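Local coordinates for phosphoacetylglucosamine mutase (Aspergillus lentulus, PDB 5O9X), which catalyses the interconversion of N-acetylglucosamine 6-phosphate and N-acetylglucosamine 1-phosphate, a step on the route to UDP-N-acetylglucosamine, at residues L80-P83 with M84-L88; C358-G362 with V363-H367. The protein carries 1 engineered substitution. All coordinates share one frame; numbering follows the deposited sequence.

Contact 1 of 2, residues L80-P83 with M84-L88; sequences LVDP and MGEML
Leu80 O accepts from Leu88 N (3.3 Å) and from a water. The water oxygen lies 2.8 Å from Leu80 O and takes a weak bond from Leu88 N, which closes a small triangle at the open end of the turn. Two residues further on, Asp82 N donates to Glu86 O at 2.9 Å. Asp82 O in turn accepts from Gly85 N, 2.9 Å away, to complete a type I turn from Asp82 to Gly85. With Gly85 in the left-handed region (phi 99°), this is a type I turn followed by a G1 beta bulge, reversing the chain where strand 75-81 of domain I ends. Leu80 and Leu88 lie alongside each other, CB to CB 3.8 Å, against helix 40-56. Leu88 CG lies anti to its N (chi1 168°), with CD2 near Leu80 CD1 and CD1 near Asp82 OD1. The Glu86 chain folds back, bringing OE2 within 3.7 Å of Asp82 CB. The carboxylates approach as like charges, Asp82 OD2 to Glu86 OE2 4.3 Å. Asp82 OD1, however, is salt-bridged to Arg53 and OD2 accepts from Glu89 N, so the buried Asp82 probably keeps its negative charge despite its acidic neighbour.

Contact 2 of 2, residues C358-G362 with V363-H367; sequences CTNTG and VKHLH. With G16 (1,6-di-O-phosphono-alpha-D-glucopyranose), chain B.
The chi1 (-58°) and chi2 (-63°) of His365 swing its imidazole under Asn360 CB, while Asn360 CG, anti to its own carbonyl carbon, only carries the amide on from there. The pair lies in a beta-alpha turn of domain III, where strand 356-359 runs through a loop into helix 363-370. Asn360 CB sits 4.0 Å from the centroid of the His365 ring, a CH-pi contact displaced toward the rim, while Lys364 CG lies against the opposite face. Thr361 O meets the edge of the same ring near its plane, 3.3 Å from His365 CD2. At the N-cap, Gly362 adopts a backbone conformation (phi 120°) that suits glycine, and its carbonyl makes weak bonds to His365 N and Leu366 N. Leu366 CD1 packs 3.3 Å from Gly362 O. Further back, Thr359 OG1 donates to Asn360 O over 3.0 Å and also touches Leu366 CG at 3.6 Å. Gly362 N donates to Glu380 OE2, whose partner oxygen OE1 bonds the ligand, so the cap is tied to a ligand-binding carboxylate. Thr361, Gly362 and Val363 all line the glucose 1,6-bisphosphate pocket. Thr361 CG2 lies beside the sugar, 3.5 Å from G16 O4, and the first amide of the helix, Val363 N, donates to G16 O3 at 3.2 Å.

Contact 1 belongs to domain I and contact 2 to domain III; their centres lie 15 Å apart and they touch through packing, Met87 CG to Lys364 CB, 4.3 Å. The side chain of Met87 is also about 6 Å from the bound sugar bisphosphate, whereas contact 2 bonds it directly. A second tie between the domains runs through Lys364 NZ, which is salt-bridged to Glu93 on helix 91-101, the helix that follows the turn of contact 1, and hydrogen-bonded to Thr29 O; Thr29 OG1 itself bonds the ligand. Residues 80-88 thus border the cleft at one remove, and residues 358-367 supply part of its wall.

Contact 1 of 2, residues L80-P83 with M84-L88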
loop_
_atom_site.group_PDB
_atom_site.type_symbol
_atom_site.label_atom_id
_atom_site.label_comp_id
_atom_site.label_asym_id
_atom_site.label_seq_id
_atom_site.Cartn_x
_atom_site.Cartn_y
_atom_site.Cartn_z
ATOM N N LEU A 80 1.196 4.654 -11.519
ATOM C CA LEU A 80 -0.054 5.121 -12.158
ATOM C C LEU A 80 -1.371 4.790 -11.378
ATOM O O LEU A 80 -1.516 3.718 -10.781
ATOM C CB LEU A 80 -0.114 4.703 -13.604
ATOM C CG LEU A 80 1.002 5.446 -14.338
ATOM C CD1 LEU A 80 2.040 4.444 -14.859
ATOM C CD2 LEU A 80 0.348 6.251 -15.444
ATOM N N VAL A 81 -2.310 5.719 -11.416
ATOM C CA VAL A 81 -3.585 5.624 -10.686
ATOM C C VAL A 81 -4.736 5.752 -11.703
ATOM O O VAL A 81 -4.856 6.758 -12.360
ATOM C CB VAL A 81 -3.755 6.714 -9.577
ATOM C CG1 VAL A 81 -5.062 6.456 -8.765
ATOM C CG2 VAL A 81 -2.548 6.690 -8.638
ATOM N N ASP A 82 -5.593 4.737 -11.756
ATOM C CA ASP A 82 -6.746 4.701 -12.696
ATOM C C ASP A 82 -7.910 5.505 -12.074
ATOM O O ASP A 82 -7.871 5.876 -10.862
ATOM C CB ASP A 82 -7.147 3.253 -12.996
ATOM C CG ASP A 82 -6.629 2.730 -14.347
ATOM O OD1 ASP A 82 -6.211 3.497 -15.200
ATOM O OD2 ASP A 82 -6.668 1.496 -14.595
ATOM N N PRO A 83 -8.997 5.714 -12.854
ATOM C CA PRO A 83 -9.924 6.763 -12.444
ATOM C C PRO A 83 -10.606 6.607 -11.097
ATOM O O PRO A 83 -10.984 7.628 -10.539
ATOM C CB PRO A 83 -11.000 6.723 -13.578
ATOM C CG PRO A 83 -10.111 6.414 -14.785
ATOM C CD PRO A 83 -9.339 5.228 -14.226
ATOM N N MET A 84 -10.794 5.376 -10.604
ATOM C CA MET A 84 -11.545 5.196 -9.348
ATOM C C MET A 84 -10.591 4.992 -8.165
ATOM O O MET A 84 -10.995 4.607 -7.068
ATOM C CB MET A 84 -12.648 4.091 -9.486
ATOM C CG MET A 84 -13.825 4.537 -10.407
ATOM S SD MET A 84 -14.618 6.078 -9.788
ATOM C CE MET A 84 -15.505 5.458 -8.349
ATOM N N GLY A 85 -9.312 5.248 -8.410
ATOM C CA GLY A 85 -8.327 5.174 -7.319
ATOM C C GLY A 85 -7.573 3.868 -7.302
ATOM O O GLY A 85 -6.666 3.716 -6.506
ATOM N N GLU A 86 -7.930 2.914 -8.164
ATOM C CA GLU A 86 -7.223 1.660 -8.186
ATOM C C GLU A 86 -5.877 1.783 -8.944
ATOM O O GLU A 86 -5.657 2.716 -9.703
ATOM C CB GLU A 86 -8.114 0.501 -8.691
ATOM C CG GLU A 86 -8.367 0.437 -10.206
ATOM C CD GLU A 86 -9.547 1.312 -10.705
ATOM O OE1 GLU A 86 -10.040 2.157 -9.940
ATOM O OE2 GLU A 86 -9.983 1.156 -11.890
ATOM N N MET A 87 -4.998 0.802 -8.733
ATOM C CA MET A 87 -3.787 0.677 -9.502
ATOM C C MET A 87 -4.096 0.489 -10.964
ATOM O O MET A 87 -5.038 -0.237 -11.339
ATOM C CB MET A 87 -2.965 -0.523 -9.052
ATOM C CG MET A 87 -2.503 -0.455 -7.589
ATOM S SD MET A 87 -1.430 0.954 -7.362
ATOM C CE MET A 87 0.057 0.125 -7.988
ATOM N N LEU A 88 -3.252 1.106 -11.779
ATOM C CA LEU A 88 -3.313 0.998 -13.236
ATOM C C LEU A 88 -3.628 -0.430 -13.614
ATOM O O LEU A 88 -2.914 -1.371 -13.202
ATOM C CB LEU A 88 -1.956 1.420 -13.884
ATOM C CG LEU A 88 -1.808 1.085 -15.381
ATOM C CD1 LEU A 88 -2.788 1.986 -16.151
ATOM C CD2 LEU A 88 -0.365 1.228 -15.879
HETATM O O HOH W 1 -0.172 1.236 -11.123
#

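Contact 2 of 2, residues C358-G362 with V363-H367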
loop_
_atom_site.group_PDB
_atom_site.type_symbol
_atom_site.label_atom_id
_atom_site.label_comp_id
_atom_site.label_asym_id
_atom_site.label_seq_id
_atom_site.Cartn_x
_atom_site.Cartn_y
_atom_site.Cartn_z
ATOM N N CYS A 358 -4.961 -16.618 -0.142
ATOM C CA CYS A 358 -3.593 -16.117 -0.191
ATOM C C CYS A 358 -3.341 -15.716 -1.616
ATOM O O CYS A 358 -3.631 -16.488 -2.545
ATOM C CB CYS A 358 -2.626 -17.263 0.277
ATOM S SG CYS A 358 -0.912 -16.684 0.394
ATOM N N THR A 359 -2.843 -14.510 -1.853
ATOM C CA THR A 359 -2.559 -14.023 -3.197
ATOM C C THR A 359 -1.080 -13.658 -3.332
ATOM O O THR A 359 -0.337 -13.656 -2.332
ATOM C CB THR A 359 -3.380 -12.760 -3.619
ATOM O OG1 THR A 359 -2.893 -11.612 -2.905
ATOM C CG2 THR A 359 -4.904 -12.923 -3.322
ATOM N N ASN A 360 -0.669 -13.338 -4.549
ATOM C CA ASN A 360 0.689 -12.767 -4.771
ATOM C C ASN A 360 0.886 -11.460 -3.985
ATOM O O ASN A 360 -0.092 -10.769 -3.687
ATOM C CB ASN A 360 0.906 -12.419 -6.271
ATOM C CG ASN A 360 1.076 -13.655 -7.154
ATOM O OD1 ASN A 360 0.960 -14.800 -6.705
ATOM N ND2 ASN A 360 1.328 -13.411 -8.428
ATOM N N THR A 361 2.151 -11.122 -3.722
ATOM C CA THR A 361 2.527 -9.852 -3.135
ATOM C C THR A 361 2.147 -8.704 -4.064
ATOM O O THR A 361 2.310 -8.798 -5.312
ATOM C CB THR A 361 4.023 -9.855 -2.815
ATOM O OG1 THR A 361 4.170 -10.574 -1.598
ATOM C CG2 THR A 361 4.596 -8.457 -2.605
ATOM N N GLY A 362 1.637 -7.639 -3.454
ATOM C CA GLY A 362 1.342 -6.393 -4.234
ATOM C C GLY A 362 -0.176 -6.142 -4.061
ATOM O O GLY A 362 -1.012 -6.991 -4.408
ATOM N N VAL A 363 -0.542 -4.946 -3.584
ATOM C CA VAL A 363 -1.930 -4.537 -3.330
ATOM C C VAL A 363 -2.935 -4.846 -4.493
ATOM O O VAL A 363 -4.062 -5.253 -4.281
ATOM C CB VAL A 363 -1.983 -2.977 -3.041
ATOM C CG1 VAL A 363 -3.423 -2.526 -2.770
ATOM C CG2 VAL A 363 -1.147 -2.643 -1.823
ATOM N N LYS A 364 -2.496 -4.691 -5.711
ATOM C CA LYS A 364 -3.333 -4.961 -6.860
ATOM C C LYS A 364 -3.933 -6.370 -6.780
ATOM O O LYS A 364 -5.136 -6.573 -6.956
ATOM C CB LYS A 364 -2.514 -4.691 -8.164
ATOM C CG LYS A 364 -1.252 -5.595 -8.385
ATOM C CD LYS A 364 -0.141 -4.908 -9.216
ATOM C CE LYS A 364 0.882 -5.854 -9.883
ATOM N NZ LYS A 364 2.030 -5.145 -10.615
ATOM N N HIS A 365 -3.095 -7.363 -6.475
ATOM C CA HIS A 365 -3.551 -8.747 -6.310
ATOM C C HIS A 365 -4.482 -8.961 -5.120
ATOM O O HIS A 365 -5.439 -9.792 -5.193
ATOM C CB HIS A 365 -2.322 -9.663 -6.170
ATOM C CG HIS A 365 -1.407 -9.551 -7.358
ATOM N ND1 HIS A 365 -1.796 -9.913 -8.631
ATOM C CD2 HIS A 365 -0.128 -9.133 -7.460
ATOM C CE1 HIS A 365 -0.790 -9.720 -9.467
ATOM N NE2 HIS A 365 0.237 -9.237 -8.783
ATOM N N LEU A 366 -4.173 -8.313 -3.985
ATOM C CA LEU A 366 -5.056 -8.519 -2.825
ATOM C C LEU A 366 -6.435 -7.923 -3.080
ATOM O O LEU A 366 -7.421 -8.525 -2.662
ATOM C CB LEU A 366 -4.512 -7.889 -1.490
ATOM C CG LEU A 366 -3.326 -8.687 -0.876
ATOM C CD1 LEU A 366 -1.943 -8.335 -1.497
ATOM C CD2 LEU A 366 -3.237 -8.310 0.629
ATOM N N HIS A 367 -6.454 -6.728 -3.671
ATOM C CA HIS A 367 -7.682 -5.972 -3.956
ATOM C C HIS A 367 -8.537 -6.821 -4.874
ATOM O O HIS A 367 -9.728 -7.040 -4.583
ATOM C CB HIS A 367 -7.376 -4.648 -4.667
ATOM C CG HIS A 367 -8.606 -3.892 -5.084
ATOM N ND1 HIS A 367 -8.956 -3.698 -6.407
ATOM C CD2 HIS A 367 -9.591 -3.314 -4.342
ATOM C CE1 HIS A 367 -10.101 -3.034 -6.458
ATOM N NE2 HIS A 367 -10.514 -2.810 -5.221
HETATM C C1 G16 B . 5.171 -2.128 -2.521
HETATM C C2 G16 B . 3.808 -2.737 -2.837
HETATM C C3 G16 B . 3.421 -3.779 -1.739
HETATM C C4 G16 B . 4.453 -4.873 -1.530
HETATM C C5 G16 B . 5.785 -4.204 -1.213
HETATM C C6 G16 B . 6.981 -5.126 -1.259
HETATM O O1 G16 B . 5.088 -1.424 -1.279
HETATM O O2 G16 B . 2.745 -1.748 -3.006
HETATM O O3 G16 B . 2.170 -4.244 -2.057
HETATM O O4 G16 B . 4.161 -5.809 -0.403
HETATM O O5 G16 B . 6.168 -3.261 -2.242
HETATM O O6 G16 B . 7.049 -5.686 -2.647
HETATM P P G16 B . 8.305 -6.635 -3.040
HETATM O O1P G16 B . 8.439 -7.745 -1.972
HETATM O O2P G16 B . 9.583 -5.764 -3.005
HETATM O O3P G16 B . 8.100 -7.127 -4.489
HETATM P "P'" G16 B . 5.400 0.179 -1.142
HETATM O O1X G16 B . 4.903 0.870 -2.440
HETATM O O2X G16 B . 6.955 0.338 -1.128
HETATM O O3X G16 B . 4.880 0.644 0.174
#